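Tengpin (PDB 2VH4) probably inhibits serine-type endopeptidases as a member of the serpin family, and is seen here in a latent, polymer-forming conformation. Local coordinates at residues A63-A68 against T292-P297; K88-E93 against K227-F232; S95-A100 against N170-D175; N312-E317 against D340-G345. All coordinates share one frame; numbering follows the deposited sequence.

Contact 1: residues A63-A68 against T292-P297; sequences AQMEKA and TDAFLP
The side-chain amide of Gln-64 and the carboxylate of Asp-293 meet nearly at right angles, their planes 84° apart. Gln-64 NE2 comes down over the carboxylate face and gives a hydrogen bond to Asp-293 OD1 (3.0 Å). The amide oxygen is gripped from several directions. Asp-293 N lies in the carbonyl plane, on a lone pair of Gln-64 OE1, at 2.7 Å, and this bond is nearly straight. Thr-292 N reaches the same OE1 from above that plane, at 3.1 Å and with a more bent bond. A water also donates to Gln-64 OE1 and accepts from Ala-294 N. Gln-64 CG sits beside the backbone N (chi1 -83°), and the chain then runs extended from the helix toward the loop. With both ends of the amide engaged, its rotation is well fixed. Beside this polar group, Met-65 SD approaches Ala-294 CB at 4.5 Å, a light apolar touch. Phe-302 lies against both of these residues. The glutamine thus takes N-H groups at the start of the 3-10 turn 293-295. In serpin terms, it ties helix 59-70, which corresponds to helix C, to the loop that follows helix 283-287; Ala-294 in turn bonds the backbone of Ile-315 in strand 314-326.

Contact 2: residues K88-E93 against K227-F232; sequences KLPNEE and KNHYSF
Leu-89, just past the end of helix 75-88, brings CD2 to 3.8 Å from Tyr-230 OH. Pro-90 follows and touches two rings. Its CB stands over one face of His-229, 3.5 Å from the ring centroid, in a CH-pi contact. The opposite face of this imidazole is covered by Lys-227 O. The carbonyl of Pro-90 accepts a short hydrogen bond from Tyr-230 OH, with 2.6 Å between Pro-90 O and that hydroxyl. The donor lies in the carbonyl plane, on a lone pair. Glu-92 then points back toward the second segment. Its CG is wedged between the backbone N and the carbonyl carbon (chi1 56°), and the chain is extended from there. The carboxylate is shared: Glu-92 OE2 takes a bond from His-229 NE2 at 2.8 Å, at the edge of the ring. Glu-92 OE1 forms a salt bridge with Lys-227 NZ (3.1 Å). Lys-227 is bent at chi2 and chi4, and its NZ also bonds Glu-93 O at 2.9 Å. The lysine, together with the imidazole N-H, would probably favour a charged Glu-92. The loop between helix 75-88 and strand 95-106 is so held against the start of strand 230-237. Behind it, Tyr-230 packs on Ser-95 and Leu-97 and meets Phe-174 edge-to-face, while the backbone of His-229 bonds Asn-366.

Contact 3: residues S95-A100 against N170-D175; sequences SKLTIA and NAVAFD
Leu-97, Ile-99, Val-172 and Phe-174 make the tightly packed face of this strand pair. Leu-97 CG is turned away from the backbone N (chi1 -172°), which carries CD1 over toward the other strand. There Leu-97 CD1 meets the edge of the Phe-174 ring, 3.8 Å from CD1 of that ring, and also touches Val-172 CG1 at 4.1 Å. Ile-99 and Val-172 lie side by side and point the same way. At the end of this row, Ile-99 CG2 packs on Asn-170 ND2 (3.4 Å). That amide is held by Asn-101 through its nitrogen and by Ser-45 through its oxygen. Leu-44 and Leu-48 of helix 43-54 and Phe-373 of strand 371-377 cover this side. The other face is looser. Thr-98 is exposed and offers OG1 to Ala-173 CB at 3.5 Å. Lys-96 NZ stays 4.7 Å from Asp-175 OD2, near but not in contact. Ala-100 and Ala-171, on the same face, are covered by Trp-144 of helix 135-148. Six backbone hydrogen bonds join the strands, from Lys-96 N to Asp-175 O (2.7 Å) through to Ala-171 N to Ala-100 O (2.8 Å). This is regular antiparallel pairing, and matches strands 2 and 3 of serpin beta-sheet A, with helix B beneath and helix F across it.

Contact 4: residues N312-E317 against D340-G345; sequences NLYISE and DITAAG
Tyr-314 and Thr-342 form an antiparallel hydrogen-bonded pair, and the short strands cross at 125°. Thr-342 N bonds Tyr-314 O at 2.9 Å. Further on, Ser-316 N bonds Asp-340 O and Asp-340 N bonds Glu-317 O (2.8 Å), consistent with a beta bulge. Tyr-314 makes the largest single contribution. Its CG lies between the backbone N and the carbonyl carbon (chi1 72°), so that the ring runs alongside Thr-342. Thr-342 CG2 sits over one ring face, 3.9 Å from the centroid. The same methyl touches Ser-316 CB (3.5 Å). Tyr-314 OH donates to Ala-344 O from above the carbonyl plane, at a modelled 2.5 Å; Gly-345 O is also close to this hydroxyl. On the other face of the sheet, Ile-315 CG1 meets Ile-341 CD1 at 3.8 Å and Leu-313 CB packs on Ile-341 CG2. Thr-342 OG1 is bonded to Asp-164. Strand 330-342 lies between 314-326 and 164-177, consistent with a reactive-centre loop inserted as strand 4 of beta-sheet A in the latent form. Phe-295 and Phe-302 cover Ile-315, and Val-165 lies against Leu-313 and Ile-341.

In the fold
From the N terminus, helix 59-70 opens contact 1, which closes only at 292-297, in the loop before strand 306-308. Within that long loop, contact 2 joins the turn after helix 75-88 to the start of strand 230-237. Contact 3, 95-100 with 170-175, lies inside contact 2 in turn and pairs two sheet strands. None of the loops cross. Contact 4 follows in series, from 312-317 to 340-345, and closes a hairpin. Contacts 2 and 3 touch, with Asn-91 bonded to Leu-97. Contacts 1 and 4 touch each other through Ala-294 and Ile-315, on the side of the chain's centre away from contact 2. Neighbouring strands 164-177 and 330-342 link contacts 3 and 4.

Contact 1: residues A63-A68 against T292-P297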
loop_
_atom_site.group_PDB
_atom_site.type_symbol
_atom_site.label_atom_id
_atom_site.label_comp_id
_atom_site.label_asym_id
_atom_site.label_seq_id
_atom_site.Cartn_x
_atom_site.Cartn_y
_atom_site.Cartn_z
ATOM N N ALA A 63 1.724 -21.247 -2.033
ATOM C CA ALA A 63 0.473 -21.468 -1.312
ATOM C C ALA A 63 0.303 -20.475 -0.162
ATOM O O ALA A 63 -0.796 -19.960 0.044
ATOM C CB ALA A 63 0.380 -22.897 -0.817
ATOM N N GLN A 64 1.395 -20.199 0.560
ATOM C CA GLN A 64 1.398 -19.198 1.638
ATOM C C GLN A 64 1.105 -17.780 1.122
ATOM O O GLN A 64 0.395 -17.020 1.781
ATOM C CB GLN A 64 2.727 -19.204 2.402
ATOM C CG GLN A 64 2.854 -20.273 3.496
ATOM C CD GLN A 64 4.277 -20.388 4.067
ATOM O OE1 GLN A 64 5.124 -19.520 3.853
ATOM N NE2 GLN A 64 4.534 -21.462 4.800
ATOM N N MET A 65 1.642 -17.443 -0.053
ATOM C CA MET A 65 1.454 -16.119 -0.652
ATOM C C MET A 65 0.043 -15.924 -1.215
ATOM O O MET A 65 -0.550 -14.864 -1.028
ATOM C CB MET A 65 2.521 -15.833 -1.724
ATOM C CG MET A 65 3.940 -15.639 -1.167
ATOM S SD MET A 65 5.157 -15.107 -2.400
ATOM C CE MET A 65 4.741 -13.370 -2.572
ATOM N N GLU A 66 -0.490 -16.935 -1.900
ATOM C CA GLU A 66 -1.881 -16.908 -2.384
ATOM C C GLU A 66 -2.887 -16.697 -1.249
ATOM O O GLU A 66 -3.795 -15.874 -1.360
ATOM C CB GLU A 66 -2.235 -18.211 -3.098
ATOM C CG GLU A 66 -1.597 -18.404 -4.454
ATOM C CD GLU A 66 -2.133 -19.632 -5.177
ATOM O OE1 GLU A 66 -2.218 -19.586 -6.423
ATOM O OE2 GLU A 66 -2.477 -20.633 -4.505
ATOM N N LYS A 67 -2.712 -17.469 -0.177
ATOM C CA LYS A 67 -3.540 -17.414 1.028
ATOM C C LYS A 67 -3.422 -16.056 1.720
ATOM O O LYS A 67 -4.423 -15.481 2.151
ATOM C CB LYS A 67 -3.138 -18.562 1.976
ATOM C CG LYS A 67 -3.690 -18.520 3.407
ATOM C CD LYS A 67 -5.024 -19.249 3.542
ATOM C CE LYS A 67 -5.139 -19.965 4.889
ATOM N NZ LYS A 67 -5.179 -19.021 6.039
ATOM N N ALA A 68 -2.201 -15.541 1.814
ATOM C CA ALA A 68 -1.966 -14.258 2.480
ATOM C C ALA A 68 -2.593 -13.083 1.732
ATOM O O ALA A 68 -3.090 -12.147 2.355
ATOM C CB ALA A 68 -0.483 -14.028 2.678
ATOM N N THR A 292 5.525 -16.929 5.422
ATOM C CA THR A 292 6.746 -17.138 6.210
ATOM C C THR A 292 7.916 -17.725 5.410
ATOM O O THR A 292 9.059 -17.286 5.567
ATOM C CB THR A 292 6.479 -17.968 7.501
ATOM O OG1 THR A 292 5.740 -19.154 7.184
ATOM C CG2 THR A 292 5.684 -17.147 8.508
ATOM N N ASP A 293 7.622 -18.690 4.543
ATOM C CA ASP A 293 8.649 -19.357 3.737
ATOM C C ASP A 293 9.426 -18.430 2.802
ATOM O O ASP A 293 10.630 -18.602 2.627
ATOM C CB ASP A 293 8.051 -20.521 2.945
ATOM C CG ASP A 293 7.841 -21.764 3.796
ATOM O OD1 ASP A 293 7.562 -21.634 5.010
ATOM O OD2 ASP A 293 7.952 -22.880 3.247
ATOM N N ALA A 294 8.740 -17.446 2.219
ATOM C CA ALA A 294 9.361 -16.515 1.265
ATOM C C ALA A 294 10.567 -15.760 1.840
ATOM O O ALA A 294 11.462 -15.346 1.096
ATOM C CB ALA A 294 8.331 -15.532 0.753
ATOM N N PHE A 295 10.583 -15.596 3.159
ATOM C CA PHE A 295 11.604 -14.810 3.833
ATOM C C PHE A 295 12.744 -15.656 4.405
ATOM O O PHE A 295 13.664 -15.116 5.019
ATOM C CB PHE A 295 10.967 -13.964 4.938
ATOM C CG PHE A 295 9.958 -12.964 4.436
ATOM C CD1 PHE A 295 8.595 -13.179 4.622
ATOM C CD2 PHE A 295 10.368 -11.811 3.774
ATOM C CE1 PHE A 295 7.653 -12.260 4.156
ATOM C CE2 PHE A 295 9.430 -10.886 3.310
ATOM C CZ PHE A 295 8.073 -11.113 3.502
ATOM N N LEU A 296 12.685 -16.968 4.180
ATOM C CA LEU A 296 13.629 -17.924 4.768
ATOM C C LEU A 296 14.442 -18.642 3.694
ATOM O O LEU A 296 13.924 -19.538 3.020
ATOM C CB LEU A 296 12.885 -18.962 5.620
ATOM C CG LEU A 296 12.163 -18.535 6.899
ATOM C CD1 LEU A 296 11.376 -19.703 7.459
ATOM C CD2 LEU A 296 13.145 -17.983 7.942
ATOM N N PRO A 297 15.721 -18.251 3.530
ATOM C CA PRO A 297 16.652 -18.785 2.520
ATOM C C PRO A 297 16.719 -20.310 2.422
ATOM O O PRO A 297 17.029 -20.841 1.355
ATOM C CB PRO A 297 18.018 -18.239 2.955
ATOM C CG PRO A 297 17.787 -17.474 4.223
ATOM C CD PRO A 297 16.341 -17.192 4.345
HETATM O O HOH W 1 5.594 -17.614 1.945
#

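Contact 2: residues K88-E93 against K227-F232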
loop_
_atom_site.group_PDB
_atom_site.type_symbol
_atom_site.label_atom_id
_atom_site.label_comp_id
_atom_site.label_asym_id
_atom_site.label_seq_id
_atom_site.Cartn_x
_atom_site.Cartn_y
_atom_site.Cartn_z
ATOM N N LYS A 88 -9.670 -0.171 -14.644
ATOM C CA LYS A 88 -10.938 0.555 -14.491
ATOM C C LYS A 88 -10.960 1.627 -13.392
ATOM O O LYS A 88 -11.924 2.380 -13.291
ATOM C CB LYS A 88 -12.097 -0.426 -14.285
ATOM C CG LYS A 88 -12.464 -1.256 -15.511
ATOM C CD LYS A 88 -13.547 -2.276 -15.161
ATOM C CE LYS A 88 -13.918 -3.158 -16.345
ATOM N NZ LYS A 88 -14.709 -4.366 -15.918
ATOM N N LEU A 89 -9.916 1.684 -12.566
ATOM C CA LEU A 89 -9.781 2.750 -11.568
ATOM C C LEU A 89 -9.702 4.121 -12.239
ATOM O O LEU A 89 -8.815 4.351 -13.062
ATOM C CB LEU A 89 -8.545 2.530 -10.698
ATOM C CG LEU A 89 -8.712 1.613 -9.489
ATOM C CD1 LEU A 89 -7.345 1.309 -8.886
ATOM C CD2 LEU A 89 -9.668 2.217 -8.454
ATOM N N PRO A 90 -10.634 5.029 -11.895
ATOM C CA PRO A 90 -10.741 6.328 -12.570
ATOM C C PRO A 90 -9.514 7.214 -12.376
ATOM O O PRO A 90 -8.864 7.167 -11.328
ATOM C CB PRO A 90 -11.970 6.967 -11.915
ATOM C CG PRO A 90 -12.721 5.828 -11.320
ATOM C CD PRO A 90 -11.662 4.886 -10.853
ATOM N N ASN A 91 -9.222 8.017 -13.392
ATOM C CA ASN A 91 -8.039 8.856 -13.427
ATOM C C ASN A 91 -8.270 10.001 -14.393
ATOM O O ASN A 91 -8.353 9.791 -15.600
ATOM C CB ASN A 91 -6.825 8.028 -13.867
ATOM C CG ASN A 91 -5.591 8.873 -14.101
ATOM O OD1 ASN A 91 -5.294 9.794 -13.341
ATOM N ND2 ASN A 91 -4.857 8.553 -15.153
ATOM N N GLU A 92 -8.385 11.207 -13.852
ATOM C CA GLU A 92 -8.695 12.399 -14.640
ATOM C C GLU A 92 -8.322 13.641 -13.845
ATOM O O GLU A 92 -7.946 13.550 -12.673
ATOM C CB GLU A 92 -10.185 12.435 -15.014
ATOM C CG GLU A 92 -11.130 12.359 -13.827
ATOM C CD GLU A 92 -12.597 12.440 -14.226
ATOM O OE1 GLU A 92 -13.065 13.535 -14.618
ATOM O OE2 GLU A 92 -13.290 11.407 -14.127
ATOM N N GLU A 93 -8.434 14.800 -14.485
ATOM C CA GLU A 93 -8.188 16.082 -13.833
ATOM C C GLU A 93 -8.909 16.185 -12.486
ATOM O O GLU A 93 -10.087 15.827 -12.378
ATOM C CB GLU A 93 -8.628 17.229 -14.753
ATOM C CG GLU A 93 -7.895 18.544 -14.500
ATOM C CD GLU A 93 -6.392 18.436 -14.725
ATOM O OE1 GLU A 93 -5.624 18.970 -13.894
ATOM O OE2 GLU A 93 -5.980 17.807 -15.727
ATOM N N LYS A 227 -15.165 15.016 -8.762
ATOM C CA LYS A 227 -15.535 13.963 -9.738
ATOM C C LYS A 227 -16.141 12.698 -9.094
ATOM O O LYS A 227 -16.667 11.830 -9.795
ATOM C CB LYS A 227 -14.367 13.604 -10.684
ATOM C CG LYS A 227 -13.593 14.803 -11.266
ATOM C CD LYS A 227 -14.419 15.592 -12.274
ATOM C CE LYS A 227 -13.658 16.801 -12.801
ATOM N NZ LYS A 227 -12.591 16.441 -13.786
ATOM N N ASN A 228 -16.072 12.614 -7.766
ATOM C CA ASN A 228 -16.689 11.530 -6.975
ATOM C C ASN A 228 -16.238 10.094 -7.231
ATOM O O ASN A 228 -17.045 9.163 -7.163
ATOM C CB ASN A 228 -18.222 11.617 -7.000
ATOM C CG ASN A 228 -18.782 12.135 -5.698
ATOM O OD1 ASN A 228 -19.294 13.259 -5.628
ATOM N ND2 ASN A 228 -18.661 11.331 -4.640
ATOM N N HIS A 229 -14.955 9.913 -7.505
ATOM C CA HIS A 229 -14.404 8.578 -7.660
ATOM C C HIS A 229 -13.738 8.138 -6.369
ATOM O O HIS A 229 -13.708 6.948 -6.044
ATOM C CB HIS A 229 -13.394 8.542 -8.796
ATOM C CG HIS A 229 -13.942 9.012 -10.103
ATOM N ND1 HIS A 229 -14.954 8.352 -10.767
ATOM C CD2 HIS A 229 -13.604 10.066 -10.883
ATOM C CE1 HIS A 229 -15.224 8.987 -11.893
ATOM N NE2 HIS A 229 -14.415 10.027 -11.989
ATOM N N TYR A 230 -13.200 9.107 -5.635
ATOM C CA TYR A 230 -12.488 8.806 -4.414
ATOM C C TYR A 230 -12.999 9.638 -3.255
ATOM O O TYR A 230 -13.488 10.749 -3.442
ATOM C CB TYR A 230 -10.980 8.985 -4.604
ATOM C CG TYR A 230 -10.439 8.181 -5.761
ATOM C CD1 TYR A 230 -10.250 8.768 -7.019
ATOM C CD2 TYR A 230 -10.134 6.831 -5.615
ATOM C CE1 TYR A 230 -9.764 8.029 -8.090
ATOM C CE2 TYR A 230 -9.643 6.087 -6.686
ATOM C CZ TYR A 230 -9.468 6.691 -7.917
ATOM O OH TYR A 230 -8.987 5.957 -8.976
ATOM N N SER A 231 -12.893 9.069 -2.060
ATOM C CA SER A 231 -13.259 9.756 -0.840
ATOM C C SER A 231 -12.153 9.631 0.191
ATOM O O SER A 231 -11.251 8.801 0.068
ATOM C CB SER A 231 -14.559 9.187 -0.278
ATOM O OG SER A 231 -15.643 9.417 -1.158
ATOM N N PHE A 232 -12.226 10.485 1.199
ATOM C CA PHE A 232 -11.342 10.429 2.348
ATOM C C PHE A 232 -12.193 9.968 3.526
ATOM O O PHE A 232 -13.213 10.581 3.835
ATOM C CB PHE A 232 -10.743 11.818 2.596
ATOM C CG PHE A 232 -9.842 11.899 3.797
ATOM C CD1 PHE A 232 -8.465 11.796 3.649
ATOM C CD2 PHE A 232 -10.374 12.099 5.075
ATOM C CE1 PHE A 232 -7.622 11.877 4.757
ATOM C CE2 PHE A 232 -9.543 12.184 6.200
ATOM C CZ PHE A 232 -8.170 12.077 6.041
#

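Contact 3: residues S95-A100 against N170-D175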
loop_
_atom_site.group_PDB
_atom_site.type_symbol
_atom_site.label_atom_id
_atom_site.label_comp_id
_atom_site.label_asym_id
_atom_site.label_seq_id
_atom_site.Cartn_x
_atom_site.Cartn_y
_atom_site.Cartn_z
ATOM N N SER A 95 -8.675 14.437 -9.989
ATOM C CA SER A 95 -8.934 13.126 -9.404
ATOM C C SER A 95 -7.986 12.089 -10.005
ATOM O O SER A 95 -8.420 11.109 -10.615
ATOM C CB SER A 95 -10.406 12.743 -9.624
ATOM O OG SER A 95 -10.628 11.363 -9.404
ATOM N N LYS A 96 -6.687 12.321 -9.830
ATOM C CA LYS A 96 -5.655 11.520 -10.494
ATOM C C LYS A 96 -5.235 10.305 -9.685
ATOM O O LYS A 96 -4.967 10.411 -8.487
ATOM C CB LYS A 96 -4.411 12.368 -10.788
ATOM C CG LYS A 96 -4.636 13.578 -11.690
ATOM C CD LYS A 96 -3.310 14.268 -11.976
ATOM C CE LYS A 96 -3.487 15.437 -12.913
ATOM N NZ LYS A 96 -2.276 16.298 -12.929
ATOM N N LEU A 97 -5.182 9.154 -10.352
ATOM C CA LEU A 97 -4.578 7.949 -9.790
ATOM C C LEU A 97 -3.847 7.197 -10.888
ATOM O O LEU A 97 -4.459 6.823 -11.890
ATOM C CB LEU A 97 -5.617 7.033 -9.131
ATOM C CG LEU A 97 -5.061 5.832 -8.348
ATOM C CD1 LEU A 97 -4.593 6.238 -6.951
ATOM C CD2 LEU A 97 -6.074 4.721 -8.241
ATOM N N THR A 98 -2.543 6.996 -10.699
ATOM C CA THR A 98 -1.725 6.201 -11.619
ATOM C C THR A 98 -1.030 5.063 -10.890
ATOM O O THR A 98 -0.670 5.172 -9.717
ATOM C CB THR A 98 -0.629 7.035 -12.321
ATOM O OG1 THR A 98 0.061 7.829 -11.343
ATOM C CG2 THR A 98 -1.226 7.933 -13.407
ATOM N N ILE A 99 -0.837 3.968 -11.605
ATOM C CA ILE A 99 -0.201 2.796 -11.042
ATOM C C ILE A 99 0.832 2.292 -12.039
ATOM O O ILE A 99 0.556 2.205 -13.240
ATOM C CB ILE A 99 -1.242 1.702 -10.710
ATOM C CG1 ILE A 99 -2.327 2.266 -9.776
ATOM C CG2 ILE A 99 -0.564 0.491 -10.099
ATOM C CD1 ILE A 99 -3.365 1.256 -9.313
ATOM N N ALA A 100 2.024 1.985 -11.539
ATOM C CA ALA A 100 3.113 1.516 -12.389
ATOM C C ALA A 100 3.838 0.360 -11.731
ATOM O O ALA A 100 4.038 0.341 -10.514
ATOM C CB ALA A 100 4.083 2.637 -12.698
ATOM N N ASN A 170 6.307 -1.739 -7.322
ATOM C CA ASN A 170 5.079 -1.049 -7.673
ATOM C C ASN A 170 5.070 0.377 -7.138
ATOM O O ASN A 170 5.458 0.617 -5.983
ATOM C CB ASN A 170 3.852 -1.798 -7.167
ATOM C CG ASN A 170 2.580 -0.968 -7.287
ATOM O OD1 ASN A 170 2.265 -0.162 -6.410
ATOM N ND2 ASN A 170 1.860 -1.142 -8.384
ATOM N N ALA A 171 4.619 1.308 -7.977
ATOM C CA ALA A 171 4.403 2.693 -7.569
ATOM C C ALA A 171 2.953 3.126 -7.761
ATOM O O ALA A 171 2.267 2.670 -8.676
ATOM C CB ALA A 171 5.334 3.630 -8.311
ATOM N N VAL A 172 2.503 4.011 -6.874
ATOM C CA VAL A 172 1.160 4.557 -6.898
ATOM C C VAL A 172 1.247 6.066 -6.641
ATOM O O VAL A 172 2.031 6.528 -5.796
ATOM C CB VAL A 172 0.259 3.875 -5.831
ATOM C CG1 VAL A 172 -1.011 4.668 -5.581
ATOM C CG2 VAL A 172 -0.078 2.449 -6.247
ATOM N N ALA A 173 0.450 6.831 -7.377
ATOM C CA ALA A 173 0.397 8.276 -7.197
ATOM C C ALA A 173 -1.049 8.742 -7.205
ATOM O O ALA A 173 -1.815 8.425 -8.129
ATOM C CB ALA A 173 1.204 8.983 -8.282
ATOM N N PHE A 174 -1.417 9.475 -6.158
ATOM C CA PHE A 174 -2.773 9.985 -5.980
ATOM C C PHE A 174 -2.718 11.504 -5.844
ATOM O O PHE A 174 -2.001 12.023 -4.989
ATOM C CB PHE A 174 -3.416 9.340 -4.742
ATOM C CG PHE A 174 -4.823 9.807 -4.460
ATOM C CD1 PHE A 174 -5.905 9.264 -5.148
ATOM C CD2 PHE A 174 -5.064 10.782 -3.497
ATOM C CE1 PHE A 174 -7.208 9.699 -4.891
ATOM C CE2 PHE A 174 -6.363 11.222 -3.231
ATOM C CZ PHE A 174 -7.435 10.673 -3.930
ATOM N N ASP A 175 -3.461 12.207 -6.697
ATOM C CA ASP A 175 -3.533 13.673 -6.679
ATOM C C ASP A 175 -4.974 14.097 -6.974
ATOM O O ASP A 175 -5.432 14.021 -8.117
ATOM C CB ASP A 175 -2.565 14.268 -7.712
ATOM C CG ASP A 175 -2.418 15.791 -7.608
ATOM O OD1 ASP A 175 -3.214 16.462 -6.915
ATOM O OD2 ASP A 175 -1.489 16.330 -8.247
#

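Contact 4: residues N312-E317 against D340-G345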
loop_
_atom_site.group_PDB
_atom_site.type_symbol
_atom_site.label_atom_id
_atom_site.label_comp_id
_atom_site.label_asym_id
_atom_site.label_seq_id
_atom_site.Cartn_x
_atom_site.Cartn_y
_atom_site.Cartn_z
ATOM N N ASN A 312 20.042 -20.330 -3.190
ATOM C CA ASN A 312 18.591 -20.304 -3.126
ATOM C C ASN A 312 18.063 -18.876 -3.000
ATOM O O ASN A 312 18.470 -18.126 -2.102
ATOM C CB ASN A 312 18.064 -21.169 -1.983
ATOM C CG ASN A 312 16.556 -21.384 -2.061
ATOM O OD1 ASN A 312 15.815 -21.006 -1.152
ATOM N ND2 ASN A 312 16.099 -21.991 -3.154
ATOM N N LEU A 313 17.163 -18.514 -3.911
ATOM C CA LEU A 313 16.593 -17.172 -3.953
ATOM C C LEU A 313 15.452 -17.015 -2.946
ATOM O O LEU A 313 14.610 -17.902 -2.794
ATOM C CB LEU A 313 16.100 -16.837 -5.369
ATOM C CG LEU A 313 17.101 -16.910 -6.531
ATOM C CD1 LEU A 313 16.391 -16.678 -7.852
ATOM C CD2 LEU A 313 18.260 -15.928 -6.360
ATOM N N TYR A 314 15.433 -15.870 -2.270
ATOM C CA TYR A 314 14.418 -15.566 -1.260
ATOM C C TYR A 314 14.215 -14.058 -1.179
ATOM O O TYR A 314 15.037 -13.299 -1.691
ATOM C CB TYR A 314 14.838 -16.131 0.109
ATOM C CG TYR A 314 15.974 -15.378 0.768
ATOM C CD1 TYR A 314 15.713 -14.342 1.670
ATOM C CD2 TYR A 314 17.312 -15.702 0.497
ATOM C CE1 TYR A 314 16.739 -13.640 2.276
ATOM C CE2 TYR A 314 18.356 -15.005 1.107
ATOM C CZ TYR A 314 18.059 -13.973 1.994
ATOM O OH TYR A 314 19.066 -13.263 2.605
ATOM N N ILE A 315 13.123 -13.632 -0.545
ATOM C CA ILE A 315 12.872 -12.212 -0.296
ATOM C C ILE A 315 13.638 -11.762 0.948
ATOM O O ILE A 315 13.362 -12.245 2.053
ATOM C CB ILE A 315 11.363 -11.897 -0.094
ATOM C CG1 ILE A 315 10.512 -12.479 -1.230
ATOM C CG2 ILE A 315 11.139 -10.386 0.040
ATOM C CD1 ILE A 315 9.004 -12.263 -1.072
ATOM N N SER A 316 14.599 -10.852 0.765
ATOM C CA SER A 316 15.324 -10.264 1.894
ATOM C C SER A 316 14.528 -9.128 2.515
ATOM O O SER A 316 14.563 -8.937 3.731
ATOM C CB SER A 316 16.707 -9.763 1.482
ATOM O OG SER A 316 16.616 -8.843 0.412
ATOM N N GLU A 317 13.827 -8.360 1.683
ATOM C CA GLU A 317 12.891 -7.360 2.199
ATOM C C GLU A 317 11.798 -6.922 1.238
ATOM O O GLU A 317 11.955 -6.936 0.011
ATOM C CB GLU A 317 13.596 -6.142 2.839
ATOM C CG GLU A 317 14.115 -5.064 1.895
ATOM C CD GLU A 317 14.647 -3.822 2.638
ATOM O OE1 GLU A 317 14.437 -3.706 3.866
ATOM O OE2 GLU A 317 15.276 -2.954 1.989
ATOM N N ASP A 340 12.631 -7.395 -2.692
ATOM C CA ASP A 340 14.035 -7.678 -2.984
ATOM C C ASP A 340 14.368 -9.172 -2.966
ATOM O O ASP A 340 14.310 -9.827 -1.918
ATOM C CB ASP A 340 14.953 -6.900 -2.033
ATOM C CG ASP A 340 16.416 -6.936 -2.465
ATOM O OD1 ASP A 340 16.771 -7.747 -3.355
ATOM O OD2 ASP A 340 17.213 -6.140 -1.914
ATOM N N ILE A 341 14.730 -9.684 -4.144
ATOM C CA ILE A 341 15.089 -11.087 -4.341
ATOM C C ILE A 341 16.613 -11.266 -4.320
ATOM O O ILE A 341 17.329 -10.728 -5.177
ATOM C CB ILE A 341 14.487 -11.643 -5.668
ATOM C CG1 ILE A 341 12.959 -11.479 -5.696
ATOM C CG2 ILE A 341 14.887 -13.092 -5.893
ATOM C CD1 ILE A 341 12.181 -12.238 -4.611
ATOM N N THR A 342 17.099 -12.029 -3.343
ATOM C CA THR A 342 18.540 -12.162 -3.115
ATOM C C THR A 342 18.980 -13.604 -2.858
ATOM O O THR A 342 18.162 -14.470 -2.557
ATOM C CB THR A 342 19.017 -11.236 -1.967
ATOM O OG1 THR A 342 20.447 -11.122 -2.000
ATOM C CG2 THR A 342 18.579 -11.771 -0.622
ATOM N N ALA A 343 20.285 -13.840 -2.968
ATOM C CA ALA A 343 20.840 -15.193 -2.948
ATOM C C ALA A 343 21.352 -15.631 -1.578
ATOM O O ALA A 343 21.279 -16.813 -1.232
ATOM C CB ALA A 343 21.947 -15.317 -3.982
ATOM N N ALA A 344 21.868 -14.684 -0.803
ATOM C CA ALA A 344 22.578 -15.030 0.418
ATOM C C ALA A 344 22.136 -14.201 1.625
ATOM O O ALA A 344 21.326 -13.280 1.498
ATOM C CB ALA A 344 24.086 -14.909 0.196
ATOM N N GLY A 345 22.674 -14.552 2.792
ATOM C CA GLY A 345 22.437 -13.801 4.013
ATOM C C GLY A 345 21.093 -14.089 4.644
ATOM O O GLY A 345 20.371 -14.991 4.210
#